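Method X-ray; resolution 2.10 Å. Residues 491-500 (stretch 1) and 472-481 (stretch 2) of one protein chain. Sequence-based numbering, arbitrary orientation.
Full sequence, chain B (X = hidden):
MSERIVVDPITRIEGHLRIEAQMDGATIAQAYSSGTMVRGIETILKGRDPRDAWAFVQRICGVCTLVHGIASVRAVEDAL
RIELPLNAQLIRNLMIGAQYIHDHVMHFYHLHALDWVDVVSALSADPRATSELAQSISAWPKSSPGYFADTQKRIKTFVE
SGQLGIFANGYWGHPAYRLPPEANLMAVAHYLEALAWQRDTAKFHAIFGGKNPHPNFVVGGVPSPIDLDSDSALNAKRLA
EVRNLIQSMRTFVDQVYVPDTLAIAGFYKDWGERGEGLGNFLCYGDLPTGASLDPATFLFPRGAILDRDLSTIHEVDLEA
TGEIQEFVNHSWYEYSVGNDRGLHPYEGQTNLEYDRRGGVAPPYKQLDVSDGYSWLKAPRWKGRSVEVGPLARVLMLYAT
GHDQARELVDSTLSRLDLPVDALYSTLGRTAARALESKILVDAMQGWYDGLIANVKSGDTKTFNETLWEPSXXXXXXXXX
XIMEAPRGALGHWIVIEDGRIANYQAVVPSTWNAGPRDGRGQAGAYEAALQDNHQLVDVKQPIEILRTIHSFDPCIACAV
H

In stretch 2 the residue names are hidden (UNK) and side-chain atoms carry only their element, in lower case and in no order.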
# COMPACT_ATOMS: atom_id res chain seq x y z
N GLY B 491 10.28 -5.38 -9.24
CA GLY B 491 10.65 -5.29 -10.65
C GLY B 491 9.40 -5.53 -11.51
O GLY B 491 8.55 -6.39 -11.13
N HIS B 492 9.30 -4.82 -12.65
CA HIS B 492 8.28 -5.06 -13.63
C HIS B 492 9.05 -5.41 -14.89
O HIS B 492 9.85 -4.59 -15.36
CB HIS B 492 7.46 -3.81 -13.91
CG HIS B 492 6.52 -3.45 -12.79
ND1 HIS B 492 5.49 -2.56 -12.95
CD2 HIS B 492 6.42 -3.91 -11.51
CE1 HIS B 492 4.82 -2.44 -11.82
NE2 HIS B 492 5.34 -3.29 -10.94
N TRP B 493 8.80 -6.60 -15.45
CA TRP B 493 9.46 -6.94 -16.72
C TRP B 493 8.43 -6.80 -17.84
O TRP B 493 7.35 -7.40 -17.75
CB TRP B 493 9.94 -8.39 -16.64
CG TRP B 493 11.21 -8.56 -15.86
CD1 TRP B 493 12.46 -8.80 -16.40
CD2 TRP B 493 11.35 -8.66 -14.43
NE1 TRP B 493 13.36 -8.99 -15.39
CE2 TRP B 493 12.72 -8.89 -14.18
CE3 TRP B 493 10.47 -8.44 -13.33
CZ2 TRP B 493 13.23 -9.01 -12.88
CZ3 TRP B 493 10.96 -8.58 -12.04
CH2 TRP B 493 12.34 -8.85 -11.82
N ILE B 494 8.73 -6.01 -18.85
CA ILE B 494 7.74 -5.79 -19.94
C ILE B 494 8.31 -6.27 -21.28
O ILE B 494 9.49 -6.07 -21.57
CB ILE B 494 7.32 -4.33 -20.06
CG1 ILE B 494 6.21 -4.15 -21.10
CG2 ILE B 494 8.54 -3.43 -20.42
CD1 ILE B 494 5.62 -2.67 -21.11
N VAL B 495 7.45 -6.83 -22.11
CA VAL B 495 7.83 -7.15 -23.45
C VAL B 495 6.85 -6.47 -24.35
O VAL B 495 5.62 -6.66 -24.20
CB VAL B 495 7.80 -8.71 -23.68
CG1 VAL B 495 8.07 -9.09 -25.12
CG2 VAL B 495 8.76 -9.40 -22.70
N ILE B 496 7.39 -5.72 -25.31
CA ILE B 496 6.55 -4.90 -26.19
C ILE B 496 6.62 -5.39 -27.62
O ILE B 496 7.72 -5.62 -28.17
CB ILE B 496 6.96 -3.39 -26.21
CG1 ILE B 496 6.77 -2.75 -24.81
CG2 ILE B 496 6.13 -2.63 -27.24
CD1 ILE B 496 7.60 -1.47 -24.66
N GLU B 497 5.47 -5.57 -28.24
CA GLU B 497 5.46 -5.93 -29.66
C GLU B 497 4.49 -5.03 -30.40
O GLU B 497 3.32 -4.92 -30.03
CB GLU B 497 5.09 -7.43 -29.90
CG GLU B 497 6.01 -8.37 -29.10
CD GLU B 497 5.71 -9.89 -29.33
OE1 GLU B 497 4.60 -10.23 -29.77
OE2 GLU B 497 6.57 -10.76 -28.98
N ASP B 498 4.99 -4.42 -31.47
CA ASP B 498 4.14 -3.58 -32.33
C ASP B 498 3.28 -2.55 -31.56
O ASP B 498 2.06 -2.46 -31.77
CB ASP B 498 3.27 -4.46 -33.24
CG ASP B 498 4.13 -5.37 -34.17
OD1 ASP B 498 3.79 -6.58 -34.32
OD2 ASP B 498 5.17 -4.88 -34.68
N GLY B 499 3.91 -1.85 -30.61
CA GLY B 499 3.20 -0.82 -29.86
C GLY B 499 2.37 -1.37 -28.67
O GLY B 499 1.73 -0.60 -27.97
N ARG B 500 2.30 -2.70 -28.47
CA ARG B 500 1.36 -3.23 -27.48
C ARG B 500 2.15 -4.00 -26.43
O ARG B 500 3.21 -4.56 -26.73
CB ARG B 500 0.28 -4.16 -28.12
CG ARG B 500 -0.62 -3.57 -29.28
CD ARG B 500 -1.00 -2.06 -29.01
NE ARG B 500 -2.18 -1.89 -28.14
CZ ARG B 500 -2.77 -0.72 -27.82
NH1 ARG B 500 -3.84 -0.74 -27.05
NH2 ARG B 500 -2.33 0.45 -28.30
N UNK B 472 7.48 5.81 -32.94
CA UNK B 472 8.93 6.04 -32.86
C UNK B 472 9.64 4.84 -32.21
O UNK B 472 10.88 4.85 -32.09
c UNK B 472 9.26 7.32 -32.10
o UNK B 472 8.86 7.18 -30.71
N UNK B 473 8.88 3.85 -31.73
CA UNK B 473 9.49 2.70 -31.01
C UNK B 473 9.94 1.57 -32.01
O UNK B 473 9.33 1.43 -33.06
c UNK B 473 5.79 1.63 -28.28
c UNK B 473 7.81 3.04 -29.14
c UNK B 473 6.66 2.76 -28.37
c UNK B 473 5.22 4.01 -26.74
c UNK B 473 4.40 2.89 -26.65
c UNK B 473 4.70 1.68 -27.38
n UNK B 473 7.33 4.86 -27.91
c UNK B 473 8.45 2.09 -30.09
c UNK B 473 8.21 4.32 -28.80
c UNK B 473 6.36 3.93 -27.62
N UNK B 474 10.95 0.76 -31.64
CA UNK B 474 11.24 -0.47 -32.42
C UNK B 474 10.02 -1.41 -32.32
O UNK B 474 9.26 -1.32 -31.35
c UNK B 474 11.56 0.73 -30.31
c UNK B 474 12.41 -1.11 -31.66
c UNK B 474 12.78 -0.12 -30.53
N UNK B 475 9.83 -2.30 -33.29
CA UNK B 475 8.62 -3.07 -33.29
C UNK B 475 8.74 -4.21 -32.27
O UNK B 475 7.74 -4.80 -31.85
o UNK B 475 9.36 -4.43 -35.03
c UNK B 475 8.34 -3.55 -34.70
N UNK B 476 9.96 -4.42 -31.77
CA UNK B 476 10.16 -5.36 -30.63
C UNK B 476 11.05 -4.68 -29.59
O UNK B 476 12.09 -4.15 -29.96
c UNK B 476 9.08 -8.23 -31.56
n UNK B 476 8.33 -9.03 -32.55
n UNK B 476 6.83 -7.35 -33.11
n UNK B 476 6.66 -9.40 -34.07
c UNK B 476 7.28 -8.59 -33.24
c UNK B 476 10.19 -7.40 -32.18
c UNK B 476 10.91 -6.62 -31.10
N UNK B 477 10.63 -4.62 -28.34
CA UNK B 477 11.50 -4.11 -27.28
C UNK B 477 11.13 -4.81 -25.98
O UNK B 477 10.00 -5.30 -25.83
c UNK B 477 11.37 -2.55 -27.16
N UNK B 478 12.07 -4.88 -25.05
CA UNK B 478 11.78 -5.39 -23.72
C UNK B 478 12.68 -4.73 -22.73
O UNK B 478 13.75 -4.25 -23.10
n UNK B 478 13.95 -9.67 -23.24
c UNK B 478 13.26 -8.95 -24.08
o UNK B 478 12.51 -9.45 -24.91
c UNK B 478 13.36 -7.45 -23.94
c UNK B 478 11.97 -6.89 -23.65
N UNK B 479 12.19 -4.58 -21.51
CA UNK B 479 12.91 -3.84 -20.47
C UNK B 479 12.45 -4.20 -19.06
O UNK B 479 11.40 -4.87 -18.87
N UNK B 480 13.22 -3.82 -18.06
CA UNK B 480 12.80 -4.08 -16.67
C UNK B 480 12.87 -2.79 -15.89
O UNK B 480 13.81 -1.98 -16.07
c UNK B 480 15.16 -4.90 -16.25
c UNK B 480 13.31 -5.44 -14.59
c UNK B 480 13.66 -5.19 -16.05
N UNK B 481 11.81 -2.52 -15.13
CA UNK B 481 11.76 -1.34 -14.24
C UNK B 481 11.99 -1.83 -12.83
O UNK B 481 11.29 -2.74 -12.37
O HOH W 1 6.46 -1.23 -30.67

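Position 472 carries one carbon and then one oxygen, a short hydroxyl side chain out of reach of stretch 1. It is Ser 472, whose small polar group suits a partly exposed place and is hydrogen-bonded elsewhere in the structure.

Position 473 has one carbon leading to fused five- and six-membered rings of eight carbons and one nitrogen; the rings reach Ile 496 and, with their edge, Gly 499. This can only be Trp 473. Its broad apolar surface suits a buried place: CE3 lies 4.4 Å from CG2 of Ile 496, and CZ3 lies 3.8 Å from O of Gly 499.

At position 474 three carbons close a ring onto the backbone nitrogen, clear of stretch 1. This is Pro 474, at home in an exposed loop that asks for little packing. Its O accepts a hydrogen bond from a water (2.9 Å) that in turn accepts one from N of Gly 499 (2.6 Å).

Position 475 again shows one carbon and one oxygen, with CB 3.4 Å from OD2 of Asp 498. It is Ser 475, small and polar as suits exposed loop; its backbone O accepts a hydrogen bond from N of Asp 498 at 2.8 Å.

Position 476 has three carbons, a nitrogen, and a carbon bearing two more nitrogens; this end group has Glu 497 over one face and Asp 498 at its edge. It is the guanidinium of Arg 476, whose charge suits an acidic neighbour: NH1 forms a salt bridge with OD1 of Asp 498 at 3.4 Å, a weak hydrogen bond, and also donates to O of Ser 475 at 3.0 Å.

Position 477 has a single carbon, on the same sheet face as the Ile 496 side chain. Ala 477 puts only a small methyl there, while its backbone pairs with Ile 496 twice: N to O of Ile 496 at 3.1 Å, and O to N of Ile 496 at 2.7 Å.

Position 478 has three carbons, the third carrying an oxygen and a nitrogen; CB packs 4.2 Å from CG2 of Val 495. It is Gln 478, whose amide suits an exposed setting.

Position 479 has no side-chain atoms, so buried Gly 479 offers only backbone to Ile 494. Its N and O bond to O and N of Ile 494 at 3.1 and 2.9 Å.

Position 480 has one carbon bearing two others, one of which lies over the Trp 493 five-membered ring. Val 480 suits this apolar face: CG2, 3.5 Å from CE2 of Trp 493, makes a CH-pi contact.

Position 481 also lacks a side chain: buried Gly 481 meets His 492 through backbone, its N and the O of His 492 being 2.9 Å apart in a hydrogen bond.

The contact is thus an antiparallel strand pair. Backbone hydrogen bonds at alternate positions set the register, Val 480 and Trp 493 add apolar packing, and Arg 476 with Asp 498 adds charge beside the turn from Glu 497 to Arg 500.

Stretch 2, residues 472-481: SWPSRAQGVG
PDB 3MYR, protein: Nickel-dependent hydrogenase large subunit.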